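3-alpha-hydroxysteroid dehydrogenase (Pseudomonas sp., PDB 2DKN) catalyses the NAD-dependent, reversible oxidation of the 3-alpha-hydroxyl group of steroids to a ketone, using a Rossmann-fold short-chain dehydrogenase scaffold. Local coordinates at residues Asn78-Val90 against Met127-Ile140. Numbering follows the deposited sequence.
With NAI (1,4-dihydronicotinamide adenine dinucleotide), chain C.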
ATOM      1  N   ASN A  78     -10.922   7.998  26.678  1.00  9.80           N
ATOM      2  CA  ASN A  78     -11.560   6.710  26.918  1.00 10.84           C
ATOM      3  C   ASN A  78     -11.772   5.977  25.598  1.00  9.96           C
ATOM      4  O   ASN A  78     -11.569   6.548  24.534  1.00  9.72           O
ATOM      5  CB  ASN A  78     -12.887   6.877  27.686  1.00 11.61           C
ATOM      6  CG  ASN A  78     -13.823   7.918  27.050  1.00 13.27           C
ATOM      7  OD1 ASN A  78     -14.148   8.960  27.654  1.00 14.61           O
ATOM      8  ND2 ASN A  78     -14.247   7.649  25.849  1.00 12.12           N
ATOM      9  N   SER A  79     -12.176   4.713  25.677  1.00 10.51           N
ATOM     10  CA  SER A  79     -12.412   3.900  24.479  1.00  9.23           C
ATOM     11  C   SER A  79     -13.522   4.456  23.607  1.00  9.29           C
ATOM     12  O   SER A  79     -13.460   4.352  22.383  1.00  8.48           O
ATOM     13  CB  SER A  79     -12.737   2.469  24.896  1.00 10.03           C
ATOM     14  OG  SER A  79     -11.573   1.865  25.430  1.00 10.17           O
ATOM     15  N   GLY A  80     -14.550   5.037  24.225  1.00  9.26           N
ATOM     16  CA  GLY A  80     -15.666   5.619  23.470  1.00  8.33           C
ATOM     17  C   GLY A  80     -15.188   6.737  22.557  1.00  9.19           C
ATOM     18  O   GLY A  80     -15.642   6.858  21.406  1.00  7.47           O
ATOM     19  N   LEU A  81     -14.252   7.542  23.052  1.00  8.53           N
ATOM     20  CA  LEU A  81     -13.776   8.682  22.277  1.00  8.47           C
ATOM     21  C   LEU A  81     -12.997   8.189  21.048  1.00  7.85           C
ATOM     22  O   LEU A  81     -13.132   8.742  19.960  1.00  6.76           O
ATOM     23  CB  LEU A  81     -12.892   9.590  23.153  1.00  8.72           C
ATOM     24  CG  LEU A  81     -12.238  10.771  22.433  1.00 10.52           C
ATOM     25  CD1 LEU A  81     -13.318  11.708  21.868  1.00 11.73           C
ATOM     26  CD2 LEU A  81     -11.296  11.521  23.396  1.00 10.48           C
ATOM     27  N   VAL A  82     -12.193   7.147  21.249  1.00  7.11           N
ATOM     28  CA  VAL A  82     -11.396   6.530  20.176  1.00  6.96           C
ATOM     29  C   VAL A  82     -12.308   6.111  19.008  1.00  7.85           C
ATOM     30  O   VAL A  82     -12.049   6.448  17.835  1.00  8.20           O
ATOM     31  CB  VAL A  82     -10.582   5.320  20.713  1.00  8.03           C
ATOM     32  CG1 VAL A  82      -9.870   4.600  19.575  1.00  6.87           C
ATOM     33  CG2 VAL A  82      -9.575   5.784  21.779  1.00  7.13           C
ATOM     34  N   VAL A  83     -13.400   5.416  19.325  1.00  6.80           N
ATOM     35  CA  VAL A  83     -14.351   4.998  18.305  1.00  7.74           C
ATOM     36  C   VAL A  83     -15.042   6.196  17.652  1.00  7.62           C
ATOM     37  O   VAL A  83     -15.200   6.249  16.437  1.00  6.50           O
ATOM     38  CB  VAL A  83     -15.407   4.033  18.911  1.00  8.78           C
ATOM     39  CG1 VAL A  83     -16.610   3.891  17.996  1.00 10.23           C
ATOM     40  CG2 VAL A  83     -14.745   2.679  19.186  1.00  8.74           C
ATOM     41  N   ALA A  84     -15.443   7.172  18.453  1.00  7.34           N
ATOM     42  CA  ALA A  84     -16.176   8.316  17.923  1.00  7.14           C
ATOM     43  C   ALA A  84     -15.340   9.078  16.899  1.00  7.61           C
ATOM     44  O   ALA A  84     -15.853   9.540  15.882  1.00  7.25           O
ATOM     45  CB  ALA A  84     -16.579   9.261  19.072  1.00  7.88           C
ATOM     46  N   VAL A  85     -14.058   9.244  17.195  1.00  7.58           N
ATOM     47  CA  VAL A  85     -13.195  10.025  16.295  1.00  7.91           C
ATOM     48  C   VAL A  85     -12.664   9.142  15.174  1.00  8.08           C
ATOM     49  O   VAL A  85     -12.793   9.484  14.003  1.00  7.45           O
ATOM     50  CB  VAL A  85     -11.995  10.691  17.021  1.00  9.47           C
ATOM     51  CG1 VAL A  85     -11.262  11.614  16.045  1.00  9.37           C
ATOM     52  CG2 VAL A  85     -12.475  11.500  18.166  1.00 10.46           C
ATOM     53  N   ASN A  86     -12.057   8.012  15.529  1.00  5.81           N
ATOM     54  CA  ASN A  86     -11.344   7.223  14.527  1.00  6.16           C
ATOM     55  C   ASN A  86     -12.250   6.564  13.512  1.00  6.86           C
ATOM     56  O   ASN A  86     -11.831   6.322  12.365  1.00  7.86           O
ATOM     57  CB  ASN A  86     -10.467   6.149  15.167  1.00  6.66           C
ATOM     58  CG  ASN A  86      -9.293   6.735  15.935  1.00  6.93           C
ATOM     59  OD1 ASN A  86      -9.147   7.950  16.014  1.00  7.90           O
ATOM     60  ND2 ASN A  86      -8.440   5.864  16.494  1.00  7.47           N
ATOM     61  N   TYR A  87     -13.461   6.208  13.940  1.00  5.60           N
ATOM     62  CA  TYR A  87     -14.418   5.641  13.001  1.00  6.57           C
ATOM     63  C   TYR A  87     -15.419   6.691  12.499  1.00  7.30           C
ATOM     64  O   TYR A  87     -15.451   7.001  11.300  1.00  8.64           O
ATOM     65  CB  TYR A  87     -15.172   4.431  13.568  1.00  6.82           C
ATOM     66  CG  TYR A  87     -15.955   3.743  12.480  1.00  7.04           C
ATOM     67  CD1 TYR A  87     -15.359   2.771  11.665  1.00  7.95           C
ATOM     68  CD2 TYR A  87     -17.275   4.094  12.225  1.00  7.85           C
ATOM     69  CE1 TYR A  87     -16.074   2.153  10.642  1.00  7.12           C
ATOM     70  CE2 TYR A  87     -17.983   3.490  11.210  1.00  7.97           C
ATOM     71  CZ  TYR A  87     -17.388   2.528  10.423  1.00  8.07           C
ATOM     72  OH  TYR A  87     -18.128   1.940   9.407  1.00  8.68           O
ATOM     73  N   PHE A  88     -16.216   7.235  13.408  1.00  6.58           N
ATOM     74  CA  PHE A  88     -17.332   8.090  13.014  1.00  8.38           C
ATOM     75  C   PHE A  88     -16.911   9.481  12.548  1.00  8.30           C
ATOM     76  O   PHE A  88     -17.578  10.075  11.692  1.00  8.15           O
ATOM     77  CB  PHE A  88     -18.412   8.121  14.113  1.00  8.12           C
ATOM     78  CG  PHE A  88     -19.133   6.816  14.248  1.00  8.27           C
ATOM     79  CD1 PHE A  88     -20.135   6.476  13.344  1.00  8.41           C
ATOM     80  CD2 PHE A  88     -18.757   5.895  15.219  1.00  7.25           C
ATOM     81  CE1 PHE A  88     -20.767   5.250  13.436  1.00  7.51           C
ATOM     82  CE2 PHE A  88     -19.405   4.670  15.326  1.00  7.29           C
ATOM     83  CZ  PHE A  88     -20.398   4.352  14.438  1.00  7.34           C
ATOM     84  N   GLY A  89     -15.797  10.006  13.068  1.00  7.90           N
ATOM     85  CA  GLY A  89     -15.233  11.259  12.515  1.00  7.88           C
ATOM     86  C   GLY A  89     -14.770  11.134  11.053  1.00  8.25           C
ATOM     87  O   GLY A  89     -14.654  12.122  10.318  1.00 10.30           O
ATOM     88  N   VAL A  90     -14.441   9.913  10.653  1.00  6.33           N
ATOM     89  CA  VAL A  90     -14.093   9.610   9.276  1.00  6.95           C
ATOM     90  C   VAL A  90     -15.366   9.357   8.469  1.00  7.85           C
ATOM     91  O   VAL A  90     -15.618   9.995   7.434  1.00  6.92           O
ATOM     92  CB  VAL A  90     -13.183   8.354   9.189  1.00  5.69           C
ATOM     93  CG1 VAL A  90     -12.965   7.949   7.711  1.00  6.42           C
ATOM     94  CG2 VAL A  90     -11.851   8.601   9.933  1.00  5.25           C
ATOM     95  N   MET A 127     -17.403  -4.428  19.022  1.00 11.05           N
ATOM     96  CA  MET A 127     -17.547  -3.021  18.654  1.00 10.41           C
ATOM     97  C   MET A 127     -17.400  -2.816  17.151  1.00  9.36           C
ATOM     98  O   MET A 127     -18.002  -1.893  16.590  1.00  8.74           O
ATOM     99  CB  MET A 127     -16.559  -2.157  19.422  1.00 10.94           C
ATOM    100  CG  MET A 127     -15.122  -2.502  19.116  1.00 10.82           C
ATOM    101  SD  MET A 127     -13.975  -1.315  19.864  1.00 12.84           S
ATOM    102  CE  MET A 127     -13.468  -2.235  21.314  1.00 10.52           C
ATOM    103  N   VAL A 128     -16.615  -3.674  16.495  1.00  9.47           N
ATOM    104  CA  VAL A 128     -16.431  -3.606  15.048  1.00 10.13           C
ATOM    105  C   VAL A 128     -17.745  -3.768  14.277  1.00  9.99           C
ATOM    106  O   VAL A 128     -18.034  -3.014  13.360  1.00  9.09           O
ATOM    107  CB  VAL A 128     -15.375  -4.638  14.563  1.00  9.80           C
ATOM    108  CG1 VAL A 128     -15.407  -4.782  13.044  1.00 10.81           C
ATOM    109  CG2 VAL A 128     -14.018  -4.195  15.045  1.00 11.09           C
ATOM    110  N   GLU A 129     -18.553  -4.741  14.667  1.00 11.00           N
ATOM    111  CA  GLU A 129     -19.852  -4.932  14.027  1.00 12.59           C
ATOM    112  C   GLU A 129     -20.760  -3.699  14.170  1.00 11.64           C
ATOM    113  O   GLU A 129     -21.445  -3.294  13.238  1.00 10.12           O
ATOM    114  CB  GLU A 129     -20.536  -6.142  14.657  1.00 16.07           C
ATOM    115  CG  GLU A 129     -19.782  -7.441  14.437  1.00 20.31           C
ATOM    116  CD  GLU A 129     -20.513  -8.611  15.092  1.00 24.31           C
ATOM    117  OE1 GLU A 129     -21.724  -8.444  15.363  1.00 24.86           O
ATOM    118  OE2 GLU A 129     -19.882  -9.676  15.355  1.00 26.30           O
ATOM    119  N   ALA A 130     -20.743  -3.096  15.350  1.00 10.38           N
ATOM    120  CA  ALA A 130     -21.553  -1.910  15.596  1.00  9.52           C
ATOM    121  C   ALA A 130     -21.072  -0.724  14.777  1.00  8.36           C
ATOM    122  O   ALA A 130     -21.856   0.068  14.274  1.00  7.27           O
ATOM    123  CB  ALA A 130     -21.547  -1.584  17.086  1.00  9.39           C
ATOM    124  N   MET A 131     -19.756  -0.581  14.672  1.00  8.18           N
ATOM    125  CA  MET A 131     -19.198   0.442  13.799  1.00  8.32           C
ATOM    126  C   MET A 131     -19.660   0.258  12.364  1.00  8.07           C
ATOM    127  O   MET A 131     -20.151   1.197  11.755  1.00  8.44           O
ATOM    128  CB  MET A 131     -17.673   0.473  13.892  1.00  7.21           C
ATOM    129  CG  MET A 131     -17.216   1.239  15.124  1.00  7.44           C
ATOM    130  SD  MET A 131     -15.441   1.393  15.319  1.00  7.09           S
ATOM    131  CE  MET A 131     -15.082   0.004  16.404  1.00  8.54           C
ATOM    132  N   LEU A 132     -19.506  -0.951  11.833  1.00  9.18           N
ATOM    133  CA  LEU A 132     -19.837  -1.183  10.424  1.00 10.01           C
ATOM    134  C   LEU A 132     -21.347  -1.052  10.164  1.00 10.74           C
ATOM    135  O   LEU A 132     -21.756  -0.687   9.065  1.00 12.08           O
ATOM    136  CB  LEU A 132     -19.308  -2.534   9.949  1.00 10.23           C
ATOM    137  CG  LEU A 132     -17.786  -2.633   9.797  1.00 11.08           C
ATOM    138  CD1 LEU A 132     -17.419  -4.097   9.539  1.00 11.70           C
ATOM    139  CD2 LEU A 132     -17.335  -1.739   8.644  1.00 12.20           C
ATOM    140  N   ALA A 133     -22.155  -1.310  11.191  1.00 11.78           N
ATOM    141  CA  ALA A 133     -23.615  -1.068  11.135  1.00 12.00           C
ATOM    142  C   ALA A 133     -23.971   0.427  11.256  1.00 13.26           C
ATOM    143  O   ALA A 133     -25.102   0.841  10.975  1.00 13.34           O
ATOM    144  CB  ALA A 133     -24.326  -1.880  12.230  1.00 12.88           C
ATOM    145  N   GLY A 134     -23.001   1.245  11.654  1.00 10.77           N
ATOM    146  CA  GLY A 134     -23.230   2.682  11.787  1.00 10.53           C
ATOM    147  C   GLY A 134     -23.937   3.076  13.072  1.00  9.20           C
ATOM    148  O   GLY A 134     -24.376   4.212  13.198  1.00 10.32           O
ATOM    149  N   ASP A 135     -24.011   2.144  14.029  1.00  9.54           N
ATOM    150  CA  ASP A 135     -24.706   2.381  15.308  1.00  9.70           C
ATOM    151  C   ASP A 135     -23.724   2.943  16.313  1.00  9.06           C
ATOM    152  O   ASP A 135     -23.072   2.187  17.056  1.00  8.25           O
ATOM    153  CB  ASP A 135     -25.314   1.078  15.845  1.00 10.40           C
ATOM    154  CG  ASP A 135     -26.232   1.311  17.040  1.00 12.79           C
ATOM    155  OD1 ASP A 135     -26.132   2.368  17.681  1.00 11.73           O
ATOM    156  OD2 ASP A 135     -27.047   0.425  17.345  1.00 13.68           O
ATOM    157  N   GLU A 136     -23.591   4.268  16.314  1.00  9.38           N
ATOM    158  CA  GLU A 136     -22.538   4.893  17.100  1.00  8.43           C
ATOM    159  C   GLU A 136     -22.739   4.690  18.597  1.00  8.90           C
ATOM    160  O   GLU A 136     -21.780   4.408  19.330  1.00  7.51           O
ATOM    161  CB  GLU A 136     -22.394   6.378  16.785  1.00  8.32           C
ATOM    162  CG  GLU A 136     -21.284   7.029  17.622  1.00  9.40           C
ATOM    163  CD  GLU A 136     -20.942   8.435  17.185  1.00 10.91           C
ATOM    164  OE1 GLU A 136     -19.911   8.959  17.642  1.00 11.18           O
ATOM    165  OE2 GLU A 136     -21.687   8.989  16.360  1.00 13.04           O
ATOM    166  N   ALA A 137     -23.974   4.828  19.067  1.00  9.27           N
ATOM    167  CA  ALA A 137     -24.203   4.665  20.505  1.00 10.44           C
ATOM    168  C   ALA A 137     -23.810   3.251  20.947  1.00 10.08           C
ATOM    169  O   ALA A 137     -23.194   3.065  21.992  1.00  9.41           O
ATOM    170  CB  ALA A 137     -25.682   4.972  20.862  1.00 12.32           C
ATOM    171  N   ARG A 138     -24.170   2.251  20.144  1.00  9.03           N
ATOM    172  CA  ARG A 138     -23.844   0.868  20.468  1.00 10.04           C
ATOM    173  C   ARG A 138     -22.345   0.609  20.414  1.00  8.91           C
ATOM    174  O   ARG A 138     -21.806  -0.102  21.258  1.00  8.19           O
ATOM    175  CB  ARG A 138     -24.612  -0.079  19.520  1.00 12.71           C
ATOM    176  CG  ARG A 138     -24.461  -1.571  19.791  1.00 15.06           C
ATOM    177  CD  ARG A 138     -24.709  -1.942  21.250  1.00 18.11           C
ATOM    178  NE  ARG A 138     -24.618  -3.392  21.459  1.00 21.25           N
ATOM    179  CZ  ARG A 138     -24.610  -3.976  22.660  1.00 22.36           C
ATOM    180  NH1 ARG A 138     -24.674  -3.239  23.754  1.00 23.28           N
ATOM    181  NH2 ARG A 138     -24.520  -5.296  22.766  1.00 24.05           N
ATOM    182  N   ALA A 139     -21.675   1.167  19.405  1.00  8.26           N
ATOM    183  CA  ALA A 139     -20.232   0.982  19.256  1.00  7.61           C
ATOM    184  C   ALA A 139     -19.497   1.582  20.457  1.00  7.31           C
ATOM    185  O   ALA A 139     -18.570   0.974  20.996  1.00  9.19           O
ATOM    186  CB  ALA A 139     -19.745   1.624  17.943  1.00  6.66           C
ATOM    187  N   ILE A 140     -19.915   2.777  20.875  1.00  6.51           N
ATOM    188  CA  ILE A 140     -19.294   3.439  22.026  1.00  9.20           C
ATOM    189  C   ILE A 140     -19.530   2.622  23.313  1.00  9.67           C
ATOM    190  O   ILE A 140     -18.627   2.417  24.121  1.00  8.97           O
ATOM    191  CB  ILE A 140     -19.844   4.896  22.186  1.00 10.05           C
ATOM    192  CG1 ILE A 140     -19.275   5.792  21.073  1.00  9.70           C
ATOM    193  CG2 ILE A 140     -19.536   5.462  23.576  1.00 10.65           C
ATOM    194  CD1 ILE A 140     -19.808   7.221  21.041  1.00 10.91           C
TER
HETATM  195  PA  NAI C4000      -1.294  13.852  15.777  1.00  9.54           P
HETATM  196  O1A NAI C4000      -1.871  13.811  17.132  1.00  9.77           O
HETATM  197  O2A NAI C4000      -0.017  14.578  15.595  1.00  8.48           O
HETATM  198  O5B NAI C4000      -2.360  14.479  14.758  1.00  9.71           O
HETATM  199  C5B NAI C4000      -3.708  14.110  14.806  1.00  9.96           C
HETATM  200  C4B NAI C4000      -4.530  15.378  14.620  1.00  8.82           C
HETATM  201  O4B NAI C4000      -5.878  14.950  14.677  1.00  9.49           O
HETATM  202  C3B NAI C4000      -4.309  16.402  15.731  1.00  9.08           C
HETATM  203  O3B NAI C4000      -4.119  17.702  15.205  1.00  8.38           O
HETATM  204  C2B NAI C4000      -5.637  16.346  16.464  1.00  8.70           C
HETATM  205  O2B NAI C4000      -6.006  17.554  17.094  1.00  7.34           O
HETATM  206  C1B NAI C4000      -6.615  15.911  15.369  1.00  8.05           C
HETATM  207  N9A NAI C4000      -7.793  15.380  16.069  1.00  7.59           N
HETATM  208  C8A NAI C4000      -7.831  14.380  17.020  1.00  7.93           C
HETATM  209  N7A NAI C4000      -9.111  14.284  17.460  1.00  7.70           N
HETATM  210  C5A NAI C4000      -9.873  15.221  16.824  1.00  7.61           C
HETATM  211  C6A NAI C4000     -11.224  15.584  16.895  1.00  8.17           C
HETATM  212  N6A NAI C4000     -12.064  15.088  17.829  1.00  9.12           N
HETATM  213  N1A NAI C4000     -11.680  16.605  16.084  1.00  7.92           N
HETATM  214  C2A NAI C4000     -10.832  17.268  15.224  1.00  7.95           C
HETATM  215  N3A NAI C4000      -9.502  16.919  15.151  1.00  6.84           N
HETATM  216  C4A NAI C4000      -9.036  15.917  15.953  1.00  7.69           C
HETATM  217  O3  NAI C4000      -1.194  12.311  15.342  1.00 10.14           O
HETATM  218  PN  NAI C4000      -0.720  11.697  13.930  1.00  9.41           P
HETATM  219  O1N NAI C4000      -0.459  12.736  12.919  1.00  9.97           O
HETATM  220  O2N NAI C4000       0.364  10.748  14.245  1.00  9.76           O
HETATM  221  O5D NAI C4000      -2.039  10.867  13.549  1.00  9.51           O
HETATM  222  C5D NAI C4000      -2.705  11.070  12.311  1.00  7.74           C
HETATM  223  C4D NAI C4000      -3.432   9.769  11.994  1.00  7.85           C
HETATM  224  O4D NAI C4000      -2.451   8.756  11.806  1.00  7.19           O
HETATM  225  C3D NAI C4000      -4.337   9.287  13.125  1.00  7.92           C
HETATM  226  O3D NAI C4000      -5.517   8.755  12.535  1.00  7.42           O
HETATM  227  C2D NAI C4000      -3.553   8.121  13.723  1.00  8.05           C
HETATM  228  O2D NAI C4000      -4.409   7.150  14.258  1.00  8.01           O
HETATM  229  C1D NAI C4000      -2.829   7.583  12.496  1.00  8.55           C
HETATM  230  N1N NAI C4000      -1.637   6.757  12.832  1.00  8.49           N
HETATM  231  C2N NAI C4000      -0.593   7.315  13.516  1.00  8.47           C
HETATM  232  C3N NAI C4000       0.518   6.543  13.820  1.00  9.57           C
HETATM  233  C7N NAI C4000       1.698   7.168  14.521  1.00  8.97           C
HETATM  234  O7N NAI C4000       2.694   6.290  14.915  1.00 10.32           O
HETATM  235  N7N NAI C4000       1.775   8.495  14.735  1.00  9.12           N
HETATM  236  C4N NAI C4000       0.576   5.194  13.419  1.00 10.56           C
HETATM  237  C5N NAI C4000      -0.494   4.649  12.679  1.00 10.10           C
HETATM  238  C6N NAI C4000      -1.593   5.451  12.402  1.00  9.94           C
HETATM  239  O   HOH W   1     -20.632   2.547   9.142  1.00 12.91           O
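Y87 and F88 of helix 79-90 reach into a helical hairpin, whose arm 127-133 crosses that helix at -35°, while the axis of 136-140 comes within 9.4 Å, and the backbones are nearest where G80 CA lies 4.5 Å from I140 CA. Over one face of the Y87 ring sits M131, its CB 3.8 Å from the centroid; with M131 CG anti to the carbonyl carbon (chi1 -80°) and chi2 extended, SD approaches the same ring obliquely, a Met-aromatic contact, and lies 3.5 Å from Y87 CB. The hydroxyl shares a water with the backbone: Y87 OH is 2.6 Å from that water, which donates to M131 O. F88 is sandwiched between Y87 CD2 and the E136 chain. The E136 carboxylate stacks on the F88 ring, the planes 11° apart, with E136 CB 3.7 Å from the F88 centroid. V83 CG1 fills the angle between M131 SD and A139 CB. An alanine in place of Y87 would probably leave M131 without its aromatic partner, take away the ring edge that packs over one face of F88 and cost the water its hydroxyl mate. Apolar, sulfur and ring packing, joined by E136 lying on F88, thus ties the hairpin to one side of the helix, whereas V85 faces the NADH adenine, and the E136 charge is paired through OE1 with R48.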